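Local structure of UPF0045 protein MJ1052 (Methanocaldococcus jannaschii, 2EPI) at residues Y25-Y36 / A59-D70. The protein is of unknown function but may bind thiamine or a related small molecule. Residues are numbered along the deposited sequence; the frame is centred on the assembly and turned at random.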
loop_
_atom_site.group_PDB
_atom_site.type_symbol
_atom_site.label_atom_id
_atom_site.label_comp_id
_atom_site.label_asym_id
_atom_site.label_seq_id
_atom_site.Cartn_x
_atom_site.Cartn_y
_atom_site.Cartn_z
ATOM N N TYR A 25 -1.832 6.534 19.202
ATOM C CA TYR A 25 -1.877 7.422 18.045
ATOM C C TYR A 25 -2.905 6.962 17.019
ATOM O O TYR A 25 -3.532 7.780 16.343
ATOM C CB TYR A 25 -0.489 7.504 17.415
ATOM C CG TYR A 25 0.569 7.915 18.411
ATOM C CD1 TYR A 25 0.491 9.141 19.070
ATOM C CD2 TYR A 25 1.628 7.064 18.725
ATOM C CE1 TYR A 25 1.439 9.510 20.018
ATOM C CE2 TYR A 25 2.584 7.424 19.671
ATOM C CZ TYR A 25 2.482 8.647 20.314
ATOM O OH TYR A 25 3.419 9.006 21.256
ATOM N N VAL A 26 -3.074 5.650 16.908
ATOM C CA VAL A 26 -4.043 5.081 15.981
ATOM C C VAL A 26 -5.430 5.531 16.427
ATOM O O VAL A 26 -6.285 5.873 15.612
ATOM C CB VAL A 26 -3.978 3.535 15.994
ATOM C CG1 VAL A 26 -5.054 2.952 15.091
ATOM C CG2 VAL A 26 -2.595 3.075 15.549
ATOM N N LYS A 27 -5.638 5.531 17.737
ATOM C CA LYS A 27 -6.906 5.942 18.318
ATOM C C LYS A 27 -7.158 7.417 18.023
ATOM O O LYS A 27 -8.268 7.813 17.670
ATOM C CB LYS A 27 -6.872 5.708 19.829
ATOM C CG LYS A 27 -8.108 6.172 20.578
ATOM C CD LYS A 27 -7.933 5.967 22.079
ATOM C CE LYS A 27 -6.738 6.754 22.601
ATOM N NZ LYS A 27 -6.522 6.568 24.061
ATOM N N LYS A 28 -6.114 8.225 18.167
ATOM C CA LYS A 28 -6.204 9.658 17.924
ATOM C C LYS A 28 -6.668 9.937 16.494
ATOM O O LYS A 28 -7.534 10.782 16.263
ATOM C CB LYS A 28 -4.837 10.300 18.166
ATOM C CG LYS A 28 -4.872 11.794 18.429
ATOM C CD LYS A 28 -3.479 12.321 18.752
ATOM C CE LYS A 28 -3.516 13.784 19.173
ATOM N NZ LYS A 28 -2.157 14.400 19.185
ATOM N N ALA A 29 -6.089 9.214 15.540
ATOM C CA ALA A 29 -6.432 9.378 14.131
ATOM C C ALA A 29 -7.893 9.034 13.880
ATOM O O ALA A 29 -8.595 9.744 13.163
ATOM C CB ALA A 29 -5.536 8.499 13.271
ATOM N N ILE A 30 -8.345 7.934 14.472
ATOM C CA ILE A 30 -9.726 7.505 14.314
ATOM C C ILE A 30 -10.686 8.579 14.811
ATOM O O ILE A 30 -11.703 8.854 14.176
ATOM C CB ILE A 30 -9.985 6.191 15.079
ATOM C CG1 ILE A 30 -9.218 5.046 14.407
ATOM C CG2 ILE A 30 -11.476 5.895 15.121
ATOM C CD1 ILE A 30 -9.321 3.725 15.133
ATOM N N GLU A 31 -10.361 9.195 15.943
ATOM C CA GLU A 31 -11.218 10.241 16.484
ATOM C C GLU A 31 -11.338 11.411 15.513
ATOM O O GLU A 31 -12.372 12.078 15.454
ATOM C CB GLU A 31 -10.682 10.727 17.832
ATOM C CG GLU A 31 -10.843 9.704 18.942
ATOM C CD GLU A 31 -12.282 9.251 19.101
ATOM O OE1 GLU A 31 -13.144 10.101 19.417
ATOM O OE2 GLU A 31 -12.554 8.046 18.904
ATOM N N VAL A 32 -10.282 11.666 14.752
ATOM C CA VAL A 32 -10.315 12.749 13.785
ATOM C C VAL A 32 -11.337 12.432 12.694
ATOM O O VAL A 32 -12.113 13.299 12.294
ATOM C CB VAL A 32 -8.928 12.971 13.144
ATOM C CG1 VAL A 32 -9.055 13.851 11.912
ATOM C CG2 VAL A 32 -7.992 13.616 14.156
ATOM N N PHE A 33 -11.343 11.188 12.221
ATOM C CA PHE A 33 -12.275 10.783 11.171
ATOM C C PHE A 33 -13.726 11.018 11.570
ATOM O O PHE A 33 -14.573 11.310 10.726
ATOM C CB PHE A 33 -12.102 9.300 10.824
ATOM C CG PHE A 33 -10.733 8.940 10.331
ATOM C CD1 PHE A 33 -10.073 9.744 9.410
ATOM C CD2 PHE A 33 -10.113 7.772 10.767
ATOM C CE1 PHE A 33 -8.810 9.392 8.928
ATOM C CE2 PHE A 33 -8.855 7.411 10.293
ATOM C CZ PHE A 33 -8.202 8.222 9.370
ATOM N N LYS A 34 -14.013 10.884 12.858
ATOM C CA LYS A 34 -15.370 11.074 13.348
ATOM C C LYS A 34 -15.824 12.529 13.328
ATOM O O LYS A 34 -16.976 12.822 13.640
ATOM C CB LYS A 34 -15.500 10.498 14.761
ATOM C CG LYS A 34 -15.337 8.986 14.809
ATOM C CD LYS A 34 -15.549 8.448 16.212
ATOM C CE LYS A 34 -15.607 6.926 16.216
ATOM N NZ LYS A 34 -14.377 6.313 15.647
ATOM N N LYS A 35 -14.927 13.440 12.956
ATOM C CA LYS A 35 -15.268 14.858 12.880
ATOM C C LYS A 35 -15.728 15.224 11.474
ATOM O O LYS A 35 -16.144 16.359 11.218
ATOM C CB LYS A 35 -14.071 15.730 13.254
ATOM C CG LYS A 35 -13.621 15.594 14.698
ATOM C CD LYS A 35 -12.743 16.768 15.105
ATOM C CE LYS A 35 -11.506 16.877 14.228
ATOM N NZ LYS A 35 -10.685 18.069 14.577
ATOM N N TYR A 36 -15.639 14.267 10.557
ATOM C CA TYR A 36 -16.055 14.493 9.179
ATOM C C TYR A 36 -17.306 13.685 8.881
ATOM O O TYR A 36 -17.617 12.730 9.591
ATOM C CB TYR A 36 -14.939 14.103 8.210
ATOM C CG TYR A 36 -13.715 14.975 8.324
ATOM C CD1 TYR A 36 -12.824 14.829 9.388
ATOM C CD2 TYR A 36 -13.463 15.976 7.387
ATOM C CE1 TYR A 36 -11.713 15.658 9.516
ATOM C CE2 TYR A 36 -12.358 16.812 7.509
ATOM C CZ TYR A 36 -11.489 16.650 8.571
ATOM O OH TYR A 36 -10.402 17.483 8.691
ATOM N N ALA A 59 -9.640 14.768 5.887
ATOM C CA ALA A 59 -9.598 13.923 7.075
ATOM C C ALA A 59 -8.268 13.189 7.127
ATOM O O ALA A 59 -7.672 13.038 8.191
ATOM C CB ALA A 59 -10.752 12.918 7.057
ATOM N N PHE A 60 -7.809 12.737 5.967
ATOM C CA PHE A 60 -6.543 12.027 5.876
ATOM C C PHE A 60 -5.416 12.944 6.334
ATOM O O PHE A 60 -4.593 12.569 7.169
ATOM C CB PHE A 60 -6.297 11.585 4.433
ATOM C CG PHE A 60 -4.937 10.994 4.202
ATOM C CD1 PHE A 60 -4.562 9.806 4.823
ATOM C CD2 PHE A 60 -4.031 11.617 3.347
ATOM C CE1 PHE A 60 -3.314 9.240 4.596
ATOM C CE2 PHE A 60 -2.772 11.055 3.113
ATOM C CZ PHE A 60 -2.416 9.864 3.739
ATOM N N LYS A 61 -5.386 14.160 5.798
ATOM C CA LYS A 61 -4.338 15.097 6.176
ATOM C C LYS A 61 -4.355 15.395 7.668
ATOM O O LYS A 61 -3.306 15.426 8.317
ATOM C CB LYS A 61 -4.475 16.405 5.398
ATOM C CG LYS A 61 -3.349 17.382 5.677
ATOM C CD LYS A 61 -3.602 18.728 5.023
ATOM C CE LYS A 61 -2.486 19.706 5.351
ATOM N NZ LYS A 61 -2.774 21.069 4.824
ATOM N N GLU A 62 -5.540 15.613 8.226
ATOM C CA GLU A 62 -5.613 15.928 9.645
ATOM C C GLU A 62 -5.181 14.754 10.514
ATOM O O GLU A 62 -4.484 14.943 11.513
ATOM C CB GLU A 62 -7.025 16.391 10.033
ATOM C CG GLU A 62 -7.183 16.634 11.533
ATOM C CD GLU A 62 -8.472 17.346 11.907
ATOM O OE1 GLU A 62 -9.429 17.332 11.108
ATOM O OE2 GLU A 62 -8.530 17.909 13.022
ATOM N N ALA A 63 -5.582 13.544 10.132
ATOM C CA ALA A 63 -5.224 12.351 10.896
ATOM C C ALA A 63 -3.711 12.177 10.906
ATOM O O ALA A 63 -3.104 11.944 11.950
ATOM C CB ALA A 63 -5.887 11.121 10.289
ATOM N N HIS A 64 -3.110 12.283 9.726
ATOM C CA HIS A 64 -1.663 12.166 9.591
ATOM C C HIS A 64 -0.981 13.224 10.464
ATOM O O HIS A 64 -0.080 12.916 11.245
ATOM C CB HIS A 64 -1.276 12.369 8.124
ATOM C CG HIS A 64 0.188 12.591 7.900
ATOM N ND1 HIS A 64 1.110 11.566 7.906
ATOM C CD2 HIS A 64 0.887 13.724 7.657
ATOM C CE1 HIS A 64 2.315 12.059 7.675
ATOM N NE2 HIS A 64 2.207 13.366 7.520
ATOM N N SER A 65 -1.435 14.467 10.339
ATOM C CA SER A 65 -0.858 15.583 11.082
ATOM C C SER A 65 -1.018 15.471 12.589
ATOM O O SER A 65 -0.131 15.866 13.344
ATOM C CB SER A 65 -1.472 16.898 10.599
ATOM O OG SER A 65 -1.324 17.033 9.197
ATOM N N THR A 66 -2.150 14.936 13.029
ATOM C CA THR A 66 -2.411 14.790 14.454
ATOM C C THR A 66 -1.409 13.838 15.095
ATOM O O THR A 66 -0.942 14.071 16.212
ATOM C CB THR A 66 -3.836 14.269 14.700
ATOM O OG1 THR A 66 -4.775 15.100 14.009
ATOM C CG2 THR A 66 -4.158 14.307 16.168
ATOM N N VAL A 67 -1.071 12.763 14.391
ATOM C CA VAL A 67 -0.109 11.806 14.924
ATOM C C VAL A 67 1.304 12.381 14.846
ATOM O O VAL A 67 2.128 12.149 15.731
ATOM C CB VAL A 67 -0.158 10.469 14.154
ATOM C CG1 VAL A 67 0.924 9.529 14.672
ATOM C CG2 VAL A 67 -1.531 9.827 14.318
ATOM N N LEU A 68 1.578 13.139 13.792
ATOM C CA LEU A 68 2.893 13.742 13.616
ATOM C C LEU A 68 3.145 14.783 14.708
ATOM O O LEU A 68 4.289 15.117 15.010
ATOM C CB LEU A 68 2.992 14.388 12.232
ATOM C CG LEU A 68 4.325 15.029 11.835
ATOM C CD1 LEU A 68 5.447 13.995 11.883
ATOM C CD2 LEU A 68 4.199 15.611 10.442
ATOM N N ASN A 69 2.072 15.289 15.306
ATOM C CA ASN A 69 2.204 16.282 16.363
ATOM C C ASN A 69 2.967 15.720 17.559
ATOM O O ASN A 69 3.668 16.459 18.254
ATOM C CB ASN A 69 0.824 16.751 16.835
ATOM C CG ASN A 69 0.910 17.820 17.914
ATOM O OD1 ASN A 69 1.246 18.969 17.636
ATOM N ND2 ASN A 69 0.618 17.439 19.154
ATOM N N ASP A 70 2.843 14.412 17.783
ATOM C CA ASP A 70 3.488 13.769 18.923
ATOM C C ASP A 70 4.743 12.939 18.645
ATOM O O ASP A 70 5.403 12.499 19.586
ATOM C CB ASP A 70 2.475 12.895 19.666
ATOM C CG ASP A 70 1.192 13.634 19.990
ATOM O OD1 ASP A 70 1.267 14.818 20.377
ATOM O OD2 ASP A 70 0.109 13.023 19.868
HETATM O O HOH W 1 -11.405 19.083 11.500
#
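Glu-62 reaches from helix 53-68 to Val-32 of helix 23-33 and to Lys-35 and Tyr-36 in the turn that follows it, and its chain is worth following outward. CB lies beside Val-32 CG1, and CG presses closer to that same methyl, at 3.4 Å. With CG anti to the backbone N (chi1 176°) and the chain extended beyond it, the carboxylate is carried over to the loop end of 25-36, where its two oxygens part company. OE1 takes the hydroxyl of Tyr-36, OH to OE1 2.6 Å, nearly along the C-O bond and at the edge of a ring turned 82° from the carboxylate; water 1 donates to OE1 as well. OE2 receives Lys-35 NZ on its syn side in a 2.7 Å salt bridge.

The Tyr-36 ring also lays one face on Ala-59, whose CB sits 3.7 Å from the ring centroid in a CH-pi contact. With an alanine in place of Tyr-36, the Ala-59 methyl would probably lose the ring laid over it and Glu-62 OE1 its hydroxyl donor, leaving the carboxylate freer to turn about Lys-35.

Midway, Val-32 is a knob set among Ala-59, Glu-62, Ala-63 and Thr-66, and Ala-29 meets Ala-63 CB to CB at 4.0 Å, small residues consistent with the close approach of the axes, 8.6 Å. At the far end Lys-28 NZ salt-bridges Asp-70 OD2 at 2.7 Å and also donates to Thr-66 O, from above the carbonyl plane.

The two helices run roughly antiparallel, 149° apart, side by side on the four-stranded antiparallel sheet of this ferredoxin-like fold. Ala-29 and Ala-63 both rest on Ile-13 of strand 6-16, Phe-33 reaches Val-11 and Leu-49, and His-64, on helix 53-68, hydrogen-bonds through NE2 to Glu-82 OE1 of the second subunit.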